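PDB 5A9D: solute carrier family 15 member 1 from Mus musculus, which carries di- and tripeptides into intestinal cells together with protons, the part crystallised here being its extracellular domain of immunoglobulin-like fold. Local coordinates for residues Q6-I12 / R70-W76; N15-F21 / S47-S53; K44-I48 / T60-F65. All coordinates share one frame; numbering follows the deposited sequence.

Contact 1: residues Q6-I12 / R70-W76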
loop_
_atom_site.group_PDB
_atom_site.type_symbol
_atom_site.label_atom_id
_atom_site.label_comp_id
_atom_site.label_asym_id
_atom_site.label_seq_id
_atom_site.Cartn_x
_atom_site.Cartn_y
_atom_site.Cartn_z
ATOM N N GLN A 6 -5.428 -12.243 -6.735
ATOM C CA GLN A 6 -5.490 -11.820 -8.136
ATOM C C GLN A 6 -4.118 -11.296 -8.528
ATOM O O GLN A 6 -3.506 -10.515 -7.787
ATOM C CB GLN A 6 -6.583 -10.786 -8.379
ATOM C CG GLN A 6 -8.008 -11.376 -8.465
ATOM C CD GLN A 6 -9.080 -10.313 -8.652
ATOM O OE1 GLN A 6 -8.831 -9.239 -9.181
ATOM N NE2 GLN A 6 -10.307 -10.559 -8.201
ATOM N N ILE A 7 -3.590 -11.796 -9.656
ATOM C CA ILE A 7 -2.268 -11.425 -10.158
ATOM C C ILE A 7 -2.323 -11.077 -11.648
ATOM O O ILE A 7 -2.775 -11.869 -12.464
ATOM C CB ILE A 7 -1.208 -12.550 -9.908
ATOM C CG1 ILE A 7 -1.213 -13.027 -8.436
ATOM C CG2 ILE A 7 0.211 -12.096 -10.360
ATOM C CD1 ILE A 7 -0.479 -14.372 -8.136
ATOM N N LYS A 8 -1.756 -9.927 -11.984
ATOM C CA LYS A 8 -1.578 -9.437 -13.352
ATOM C C LYS A 8 -0.068 -9.429 -13.550
ATOM O O LYS A 8 0.661 -9.117 -12.618
ATOM C CB LYS A 8 -2.143 -8.007 -13.471
ATOM C CG LYS A 8 -1.852 -7.264 -14.761
ATOM C CD LYS A 8 -1.691 -5.818 -14.391
ATOM C CE LYS A 8 -2.660 -4.920 -15.081
ATOM N NZ LYS A 8 -2.724 -3.620 -14.387
ATOM N N VAL A 9 0.407 -9.802 -14.724
ATOM C CA VAL A 9 1.857 -9.788 -14.985
ATOM C C VAL A 9 2.152 -8.651 -15.953
ATOM O O VAL A 9 1.445 -8.503 -16.935
ATOM C CB VAL A 9 2.389 -11.137 -15.526
ATOM C CG1 VAL A 9 3.931 -11.114 -15.678
ATOM C CG2 VAL A 9 1.942 -12.297 -14.638
ATOM N N LEU A 10 3.184 -7.844 -15.662
ATOM C CA LEU A 10 3.609 -6.777 -16.546
ATOM C C LEU A 10 5.106 -6.958 -16.782
ATOM O O LEU A 10 5.921 -6.891 -15.857
ATOM C CB LEU A 10 3.235 -5.376 -15.962
ATOM C CG LEU A 10 3.886 -4.108 -16.567
ATOM C CD1 LEU A 10 3.520 -3.911 -18.041
ATOM C CD2 LEU A 10 3.473 -2.850 -15.800
ATOM N N ASN A 11 5.445 -7.247 -18.026
ATOM C CA ASN A 11 6.806 -7.431 -18.486
ATOM C C ASN A 11 7.366 -6.076 -18.877
ATOM O O ASN A 11 6.979 -5.521 -19.907
ATOM C CB ASN A 11 6.824 -8.400 -19.669
ATOM C CG ASN A 11 8.214 -8.722 -20.145
ATOM O OD1 ASN A 11 9.191 -8.142 -19.702
ATOM N ND2 ASN A 11 8.327 -9.641 -21.075
ATOM N N ILE A 12 8.293 -5.558 -18.061
ATOM C CA ILE A 12 8.937 -4.258 -18.250
ATOM C C ILE A 12 10.407 -4.388 -18.695
ATOM O O ILE A 12 11.140 -3.398 -18.669
ATOM C CB ILE A 12 8.770 -3.344 -17.004
ATOM C CG1 ILE A 12 9.414 -3.950 -15.729
ATOM C CG2 ILE A 12 7.308 -3.016 -16.782
ATOM C CD1 ILE A 12 9.467 -2.984 -14.530
ATOM N N ARG A 70 -5.405 -7.824 -5.076
ATOM C CA ARG A 70 -4.851 -7.823 -6.420
ATOM C C ARG A 70 -3.392 -7.439 -6.320
ATOM O O ARG A 70 -2.990 -6.735 -5.400
ATOM C CB ARG A 70 -5.526 -6.813 -7.345
ATOM C CG ARG A 70 -6.898 -7.176 -7.774
ATOM C CD ARG A 70 -7.453 -6.009 -8.524
ATOM N NE ARG A 70 -8.765 -6.319 -9.065
ATOM C CZ ARG A 70 -9.556 -5.431 -9.650
ATOM N NH1 ARG A 70 -9.151 -4.172 -9.812
ATOM N NH2 ARG A 70 -10.751 -5.794 -10.096
ATOM N N HIS A 71 -2.611 -7.900 -7.285
ATOM C CA HIS A 71 -1.194 -7.635 -7.334
ATOM C C HIS A 71 -0.758 -7.486 -8.769
ATOM O O HIS A 71 -1.305 -8.144 -9.653
ATOM C CB HIS A 71 -0.408 -8.820 -6.735
ATOM C CG HIS A 71 -0.878 -9.263 -5.377
ATOM N ND1 HIS A 71 -2.010 -10.063 -5.231
ATOM C CD2 HIS A 71 -0.347 -9.023 -4.153
ATOM C CE1 HIS A 71 -2.156 -10.238 -3.925
ATOM N NE2 HIS A 71 -1.170 -9.649 -3.238
ATOM N N THR A 72 0.297 -6.697 -8.992
ATOM C CA THR A 72 0.941 -6.632 -10.296
ATOM C C THR A 72 2.304 -7.259 -10.091
ATOM O O THR A 72 3.090 -6.754 -9.296
ATOM C CB THR A 72 1.044 -5.205 -10.843
ATOM O OG1 THR A 72 -0.260 -4.816 -11.211
ATOM C CG2 THR A 72 1.955 -5.100 -12.106
ATOM N N LEU A 73 2.568 -8.363 -10.792
ATOM C CA LEU A 73 3.860 -8.992 -10.784
ATOM C C LEU A 73 4.683 -8.331 -11.902
ATOM O O LEU A 73 4.452 -8.576 -13.104
ATOM C CB LEU A 73 3.757 -10.524 -10.965
ATOM C CG LEU A 73 5.104 -11.310 -11.033
ATOM C CD1 LEU A 73 5.913 -11.214 -9.712
ATOM C CD2 LEU A 73 4.866 -12.774 -11.398
ATOM N N LEU A 74 5.612 -7.448 -11.512
ATOM C CA LEU A 74 6.486 -6.798 -12.485
ATOM C C LEU A 74 7.602 -7.785 -12.768
ATOM O O LEU A 74 8.124 -8.358 -11.822
ATOM C CB LEU A 74 7.102 -5.494 -11.938
ATOM C CG LEU A 74 6.189 -4.301 -11.672
ATOM C CD1 LEU A 74 6.992 -3.174 -11.056
ATOM C CD2 LEU A 74 5.560 -3.783 -12.965
ATOM N N VAL A 75 7.909 -8.051 -14.062
ATOM C CA VAL A 75 9.002 -8.959 -14.458
ATOM C C VAL A 75 9.928 -8.239 -15.461
ATOM O O VAL A 75 9.449 -7.438 -16.280
ATOM C CB VAL A 75 8.536 -10.364 -14.970
ATOM C CG1 VAL A 75 7.771 -11.135 -13.885
ATOM C CG2 VAL A 75 7.688 -10.265 -16.249
ATOM N N TRP A 76 11.235 -8.505 -15.395
ATOM C CA TRP A 76 12.228 -7.930 -16.306
ATOM C C TRP A 76 13.451 -8.841 -16.404
ATOM O O TRP A 76 13.622 -9.734 -15.573
ATOM C CB TRP A 76 12.594 -6.458 -15.974
ATOM C CG TRP A 76 13.273 -6.233 -14.654
ATOM C CD1 TRP A 76 14.603 -6.018 -14.449
ATOM C CD2 TRP A 76 12.639 -6.078 -13.369
ATOM N NE1 TRP A 76 14.842 -5.759 -13.122
ATOM C CE2 TRP A 76 13.658 -5.821 -12.429
ATOM C CE3 TRP A 76 11.305 -6.169 -12.918
ATOM C CZ2 TRP A 76 13.401 -5.681 -11.063
ATOM C CZ3 TRP A 76 11.042 -6.007 -11.572
ATOM C CH2 TRP A 76 12.084 -5.785 -10.652
#
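His71 turns the edge of its imidazole to the backbone of Gln6: ND1 gives a hydrogen bond to Gln6 O at 3.0 Å, with the oxygen almost in the ring plane. The two residues sit on parallel strands, 4-11 and 69-76, at the centre of the four-stranded mixed sheet of an immunoglobulin-like sandwich. The His71 backbone N reaches the same oxygen, but weakly and at a poor angle. At the other polar edge NE2 binds the backbone N of Glu66, and Phe65 makes an edge-to-face pair with the ring, so the imidazole is fixed in rotation. The guanidinium of Arg70 is likewise met at its edge, where NE donates to Gln6 OE1 at 2.9 Å; amide and guanidinium planes stand 38° apart. Both chains run out extended in the same direction, which brings the two groups abreast. His124 of the second subunit stacks on the Trp76 ring, which Ile12 CD1 approaches obliquely near CE3.

Lys8, Leu10 and Ile12 give their N-H to the carbonyls of His71, Leu73 and Val75, while Leu73 and Val75 give theirs back to Lys8 and Leu10, the alternation of a parallel pair. Ile7, Val9, Leu73 and Val75 project on one face, into the core against strand 17-21. Lys8, Leu10, Thr72 and Leu74 lie on the other. There Thr72 OG1 bonds to Asp86 of its own chain and to Arg100 of the second subunit; Lys8 packs on that same Arg100, and Leu74 on His124 of the second subunit. On that outer face the branches of two leucines touch, Leu10 CD2 lying 3.6 Å from Leu74 CD2.

Contact 2: residues N15-F21 / S47-S53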
loop_
_atom_site.group_PDB
_atom_site.type_symbol
_atom_site.label_atom_id
_atom_site.label_comp_id
_atom_site.label_asym_id
_atom_site.label_seq_id
_atom_site.Cartn_x
_atom_site.Cartn_y
_atom_site.Cartn_z
ATOM N N ASN A 15 12.801 -8.435 -23.365
ATOM C CA ASN A 15 12.651 -9.725 -24.041
ATOM C C ASN A 15 11.370 -10.460 -23.581
ATOM O O ASN A 15 10.665 -9.995 -22.684
ATOM C CB ASN A 15 13.934 -10.601 -23.847
ATOM C CG ASN A 15 14.191 -11.141 -22.441
ATOM O OD1 ASN A 15 13.518 -10.810 -21.449
ATOM N ND2 ASN A 15 15.210 -11.972 -22.316
ATOM N N ASN A 16 11.098 -11.623 -24.193
ATOM C CA ASN A 16 9.984 -12.477 -23.819
ATOM C C ASN A 16 10.250 -13.097 -22.456
ATOM O O ASN A 16 11.344 -13.568 -22.215
ATOM C CB ASN A 16 9.810 -13.604 -24.839
ATOM C CG ASN A 16 9.238 -13.172 -26.167
ATOM O OD1 ASN A 16 8.735 -12.056 -26.346
ATOM N ND2 ASN A 16 9.347 -14.042 -27.139
ATOM N N MET A 17 9.251 -13.090 -21.568
ATOM C CA MET A 17 9.391 -13.702 -20.259
ATOM C C MET A 17 8.200 -14.553 -19.978
ATOM O O MET A 17 7.103 -14.254 -20.452
ATOM C CB MET A 17 9.585 -12.645 -19.162
ATOM C CG MET A 17 10.950 -12.022 -19.220
ATOM S SD MET A 17 11.225 -10.905 -17.859
ATOM C CE MET A 17 11.569 -12.112 -16.562
ATOM N N THR A 18 8.408 -15.598 -19.191
ATOM C CA THR A 18 7.370 -16.539 -18.827
ATOM C C THR A 18 7.212 -16.616 -17.299
ATOM O O THR A 18 8.201 -16.714 -16.561
ATOM C CB THR A 18 7.698 -17.948 -19.401
ATOM O OG1 THR A 18 7.871 -17.878 -20.819
ATOM C CG2 THR A 18 6.635 -18.956 -19.073
ATOM N N VAL A 19 5.963 -16.613 -16.843
ATOM C CA VAL A 19 5.613 -16.810 -15.441
ATOM C C VAL A 19 4.848 -18.114 -15.394
ATOM O O VAL A 19 3.809 -18.255 -16.059
ATOM C CB VAL A 19 4.781 -15.639 -14.865
ATOM C CG1 VAL A 19 4.438 -15.922 -13.402
ATOM C CG2 VAL A 19 5.555 -14.325 -14.983
ATOM N N HIS A 20 5.377 -19.069 -14.638
ATOM C CA HIS A 20 4.790 -20.394 -14.486
ATOM C C HIS A 20 4.029 -20.438 -13.185
ATOM O O HIS A 20 4.617 -20.402 -12.107
ATOM C CB HIS A 20 5.860 -21.513 -14.512
ATOM C CG HIS A 20 6.753 -21.494 -15.714
ATOM N ND1 HIS A 20 6.493 -22.293 -16.812
ATOM C CD2 HIS A 20 7.895 -20.798 -15.935
ATOM C CE1 HIS A 20 7.477 -22.061 -17.666
ATOM N NE2 HIS A 20 8.350 -21.171 -17.178
ATOM N N PHE A 21 2.717 -20.458 -13.296
ATOM C CA PHE A 21 1.820 -20.539 -12.165
ATOM C C PHE A 21 1.410 -22.005 -12.091
ATOM O O PHE A 21 1.535 -22.704 -13.101
ATOM C CB PHE A 21 0.571 -19.686 -12.426
ATOM C CG PHE A 21 0.792 -18.198 -12.499
ATOM C CD1 PHE A 21 0.889 -17.435 -11.331
ATOM C CD2 PHE A 21 0.825 -17.541 -13.732
ATOM C CE1 PHE A 21 1.033 -16.040 -11.394
ATOM C CE2 PHE A 21 0.989 -16.158 -13.799
ATOM C CZ PHE A 21 1.066 -15.412 -12.625
ATOM N N SER A 47 4.026 -22.471 -5.696
ATOM C CA SER A 47 5.236 -21.790 -6.150
ATOM C C SER A 47 4.969 -21.080 -7.472
ATOM O O SER A 47 4.028 -21.434 -8.188
ATOM C CB SER A 47 6.415 -22.756 -6.271
ATOM O OG SER A 47 6.340 -23.550 -7.442
ATOM N N ILE A 48 5.773 -20.060 -7.773
ATOM C CA ILE A 48 5.698 -19.301 -9.011
ATOM C C ILE A 48 7.117 -19.174 -9.516
ATOM O O ILE A 48 7.977 -18.675 -8.789
ATOM C CB ILE A 48 4.989 -17.919 -8.837
ATOM C CG1 ILE A 48 3.533 -18.087 -8.339
ATOM C CG2 ILE A 48 5.009 -17.132 -10.164
ATOM C CD1 ILE A 48 2.870 -16.783 -7.834
ATOM N N ASN A 49 7.372 -19.648 -10.739
ATOM C CA ASN A 49 8.688 -19.597 -11.374
ATOM C C ASN A 49 8.640 -18.626 -12.522
ATOM O O ASN A 49 7.630 -18.535 -13.211
ATOM C CB ASN A 49 9.135 -20.985 -11.880
ATOM C CG ASN A 49 8.991 -22.078 -10.861
ATOM O OD1 ASN A 49 9.543 -22.019 -9.750
ATOM N ND2 ASN A 49 8.207 -23.086 -11.210
ATOM N N ILE A 50 9.732 -17.898 -12.730
ATOM C CA ILE A 50 9.873 -16.902 -13.787
ATOM C C ILE A 50 11.118 -17.237 -14.573
ATOM O O ILE A 50 12.175 -17.517 -13.994
ATOM C CB ILE A 50 9.937 -15.471 -13.187
ATOM C CG1 ILE A 50 8.654 -15.120 -12.401
ATOM C CG2 ILE A 50 10.238 -14.423 -14.257
ATOM C CD1 ILE A 50 8.827 -13.953 -11.478
ATOM N N SER A 51 10.991 -17.223 -15.898
ATOM C CA SER A 51 12.098 -17.487 -16.802
ATOM C C SER A 51 12.122 -16.485 -17.953
ATOM O O SER A 51 11.126 -15.796 -18.199
ATOM C CB SER A 51 12.036 -18.923 -17.312
ATOM O OG SER A 51 10.900 -19.187 -18.121
ATOM N N SER A 52 13.266 -16.416 -18.658
ATOM C CA SER A 52 13.492 -15.562 -19.820
ATOM C C SER A 52 13.909 -16.407 -20.990
ATOM O O SER A 52 14.617 -17.407 -20.816
ATOM C CB SER A 52 14.593 -14.545 -19.538
ATOM O OG SER A 52 14.061 -13.259 -19.268
ATOM N N SER A 53 13.513 -15.979 -22.199
ATOM C CA SER A 53 13.893 -16.630 -23.444
ATOM C C SER A 53 15.435 -16.604 -23.592
ATOM O O SER A 53 16.064 -15.583 -23.287
ATOM C CB SER A 53 13.220 -15.942 -24.628
ATOM O OG SER A 53 13.305 -14.531 -24.530
HETATM O O HOH W 1 12.723 -12.074 -26.613
#
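Backbone hydrogen bonds join His20 and Asn49 in both directions, as they do Thr18 and Ser51, the hydrogen-bonded pairs of an antiparallel pairing between strands 17-21 and 49-52 in the second sheet of the sandwich. His20 N to Asn49 O is short, at 2.7 Å, and nearly straight. The return bond, from Asn49 N to His20 O, is longer at 3.2 Å. Past the strand end Ser53 N still holds Asn16 O.

The apolar contacts lie on the face turned to the core. Val19 CG1 meets Ile48 CG2 at 3.5 Å, and its other methyl, CG2, lies alongside Ile50 CG1. Met17 bends at its last torsion (chi3 78°), which swings CE against Ile50 CG2 at 3.5 Å. Phe21 receives Ile48 on CD1 and stacks with Phe40.

The polar side chains are looser. On the opposite face the His20 ring has Thr18 CG2 over the rim of one face and Ser51 OG at its edge, where NE2 and OG make a weak bond of 3.4 Å; ND1 has its firmer partner in Ser25 OG. Toward Ser53, Ser52 OG donates weakly to Asn15 OD1, and a water accepts from Asn16 N.

Backbone bonds and core methyls thus carry the pairing; the side-chain polar bonds between His20 and Ser51 and between Ser52 and Asn15 are weak, and His20 and Thr18 make their stronger ones to Ser25 and Thr27.

Contact 3: residues K44-I48 / T60-F65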
loop_
_atom_site.group_PDB
_atom_site.type_symbol
_atom_site.label_atom_id
_atom_site.label_comp_id
_atom_site.label_asym_id
_atom_site.label_seq_id
_atom_site.Cartn_x
_atom_site.Cartn_y
_atom_site.Cartn_z
ATOM N N LYS A 44 -3.318 -23.129 -3.213
ATOM C CA LYS A 44 -2.952 -23.754 -4.494
ATOM C C LYS A 44 -1.831 -23.001 -5.190
ATOM O O LYS A 44 -1.324 -23.477 -6.190
ATOM C CB LYS A 44 -4.181 -23.912 -5.412
ATOM C CG LYS A 44 -5.180 -24.954 -4.910
ATOM C CD LYS A 44 -6.439 -24.982 -5.761
ATOM C CE LYS A 44 -7.421 -26.011 -5.258
ATOM N NZ LYS A 44 -8.685 -26.003 -6.041
ATOM N N LEU A 45 -1.419 -21.844 -4.646
ATOM C CA LEU A 45 -0.336 -21.013 -5.181
ATOM C C LEU A 45 0.926 -21.465 -4.471
ATOM O O LEU A 45 1.514 -20.724 -3.685
ATOM C CB LEU A 45 -0.664 -19.517 -4.924
ATOM C CG LEU A 45 -0.110 -18.457 -5.871
ATOM C CD1 LEU A 45 -0.429 -18.758 -7.357
ATOM C CD2 LEU A 45 -0.644 -17.094 -5.502
ATOM N N THR A 46 1.304 -22.732 -4.732
ATOM C CA THR A 46 2.425 -23.493 -4.150
ATOM C C THR A 46 3.775 -22.832 -4.423
ATOM O O THR A 46 4.579 -22.682 -3.498
ATOM C CB THR A 46 2.354 -24.959 -4.633
ATOM O OG1 THR A 46 1.071 -25.481 -4.291
ATOM C CG2 THR A 46 3.436 -25.844 -4.021
ATOM N N SER A 47 4.026 -22.471 -5.696
ATOM C CA SER A 47 5.236 -21.790 -6.150
ATOM C C SER A 47 4.969 -21.080 -7.472
ATOM O O SER A 47 4.028 -21.434 -8.188
ATOM C CB SER A 47 6.415 -22.756 -6.271
ATOM O OG SER A 47 6.340 -23.550 -7.442
ATOM N N ILE A 48 5.773 -20.060 -7.773
ATOM C CA ILE A 48 5.698 -19.301 -9.011
ATOM C C ILE A 48 7.117 -19.174 -9.516
ATOM O O ILE A 48 7.977 -18.675 -8.789
ATOM C CB ILE A 48 4.989 -17.919 -8.837
ATOM C CG1 ILE A 48 3.533 -18.087 -8.339
ATOM C CG2 ILE A 48 5.009 -17.132 -10.164
ATOM C CD1 ILE A 48 2.870 -16.783 -7.834
ATOM N N THR A 60 12.454 -18.390 -8.586
ATOM C CA THR A 60 11.254 -18.701 -7.804
ATOM C C THR A 60 10.837 -17.446 -7.025
ATOM O O THR A 60 11.682 -16.789 -6.416
ATOM C CB THR A 60 11.484 -19.936 -6.887
ATOM O OG1 THR A 60 11.999 -21.010 -7.676
ATOM C CG2 THR A 60 10.194 -20.413 -6.206
ATOM N N VAL A 61 9.535 -17.139 -7.022
ATOM C CA VAL A 61 8.945 -15.966 -6.372
ATOM C C VAL A 61 8.738 -16.152 -4.872
ATOM O O VAL A 61 8.191 -17.170 -4.454
ATOM C CB VAL A 61 7.633 -15.567 -7.098
ATOM C CG1 VAL A 61 7.001 -14.318 -6.493
ATOM C CG2 VAL A 61 7.896 -15.363 -8.578
ATOM N N ALA A 62 9.162 -15.146 -4.069
ATOM C CA ALA A 62 9.006 -15.083 -2.608
ATOM C C ALA A 62 7.529 -14.856 -2.349
ATOM O O ALA A 62 6.993 -13.849 -2.814
ATOM C CB ALA A 62 9.815 -13.924 -2.046
ATOM N N HIS A 63 6.859 -15.820 -1.683
ATOM C CA HIS A 63 5.410 -15.819 -1.449
ATOM C C HIS A 63 4.898 -14.635 -0.604
ATOM O O HIS A 63 4.550 -14.744 0.581
ATOM C CB HIS A 63 4.919 -17.171 -0.902
ATOM C CG HIS A 63 4.757 -18.190 -1.985
ATOM N ND1 HIS A 63 3.997 -17.924 -3.128
ATOM C CD2 HIS A 63 5.298 -19.425 -2.098
ATOM C CE1 HIS A 63 4.099 -19.005 -3.882
ATOM N NE2 HIS A 63 4.868 -19.936 -3.303
ATOM N N ASP A 64 4.810 -13.508 -1.287
ATOM C CA ASP A 64 4.306 -12.273 -0.751
ATOM C C ASP A 64 3.023 -11.910 -1.518
ATOM O O ASP A 64 2.979 -10.917 -2.249
ATOM C CB ASP A 64 5.394 -11.163 -0.703
ATOM C CG ASP A 64 5.734 -10.432 -1.989
ATOM O OD1 ASP A 64 6.544 -10.964 -2.777
ATOM O OD2 ASP A 64 5.292 -9.270 -2.141
ATOM N N PHE A 65 1.989 -12.786 -1.376
ATOM C CA PHE A 65 0.676 -12.529 -1.947
ATOM C C PHE A 65 -0.356 -12.587 -0.849
ATOM O O PHE A 65 -0.364 -13.532 -0.074
ATOM C CB PHE A 65 0.329 -13.490 -3.069
ATOM C CG PHE A 65 1.246 -13.380 -4.256
ATOM C CD1 PHE A 65 1.070 -12.378 -5.201
ATOM C CD2 PHE A 65 2.288 -14.284 -4.430
ATOM C CE1 PHE A 65 1.926 -12.279 -6.300
ATOM C CE2 PHE A 65 3.150 -14.175 -5.514
ATOM C CZ PHE A 65 2.953 -13.191 -6.458
HETATM O O HOH W 2 7.015 -19.462 -5.056
#
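Two loops leading into and out of the strand pair 49-52 and 58-60 close one end of the sandwich here, each making an inverse gamma turn, one centred on Leu45 and the other on His63. The backbone pairing of the two strands runs on into the loops through Val61 N, which donates to Ile48 O at 2.8 Å, almost straight down the carbonyl. A water beside it accepts from Ile48 N and donates to Val61 O, bridging the two segments.

His63 turns its NE2 edge to the other loop. NE2 gives a hydrogen bond to Thr46 O at 2.8 Å, though it comes in from above the carbonyl plane and bends to 140° at the hydrogen; CE1 sits 3.1 Å from Leu45 O.

Beneath this polar layer Ile48 divides its branches. CG2 crosses Val61 CG2 at 3.7 Å, whereas CG1, anti to the carbonyl carbon (chi1 -60°), carries CD1 to Phe65 CE2 at 3.5 Å, the two side chains coming from opposite directions. Leu45 CD2 approaches the same ring obliquely.

Loop backbone groups are therefore satisfied by a histidine, an amide and a water on the outer side, over an apolar layer that continues into the core.

In the fold
All three contacts belong to the N-terminal immunoglobulin-like domain. Contact 1 lies in the mixed sheet, contact 2 in the antiparallel sheet packed on it, their centres about 11 Å apart, and contact 3 joins loops at one end of the sandwich, its centre about 13 Å from the centre of each. Along the chain, contacts 2 and 3 are both nested within the loop that contact 1 closes, and they share Ser47 and Ile48. The sheets meet where Val9 and Leu73 pack on Val19, while Ile7 touches Leu45, Ile48 and Phe65. One apolar core therefore runs through all three, and of them contact 1 alone touches the second subunit.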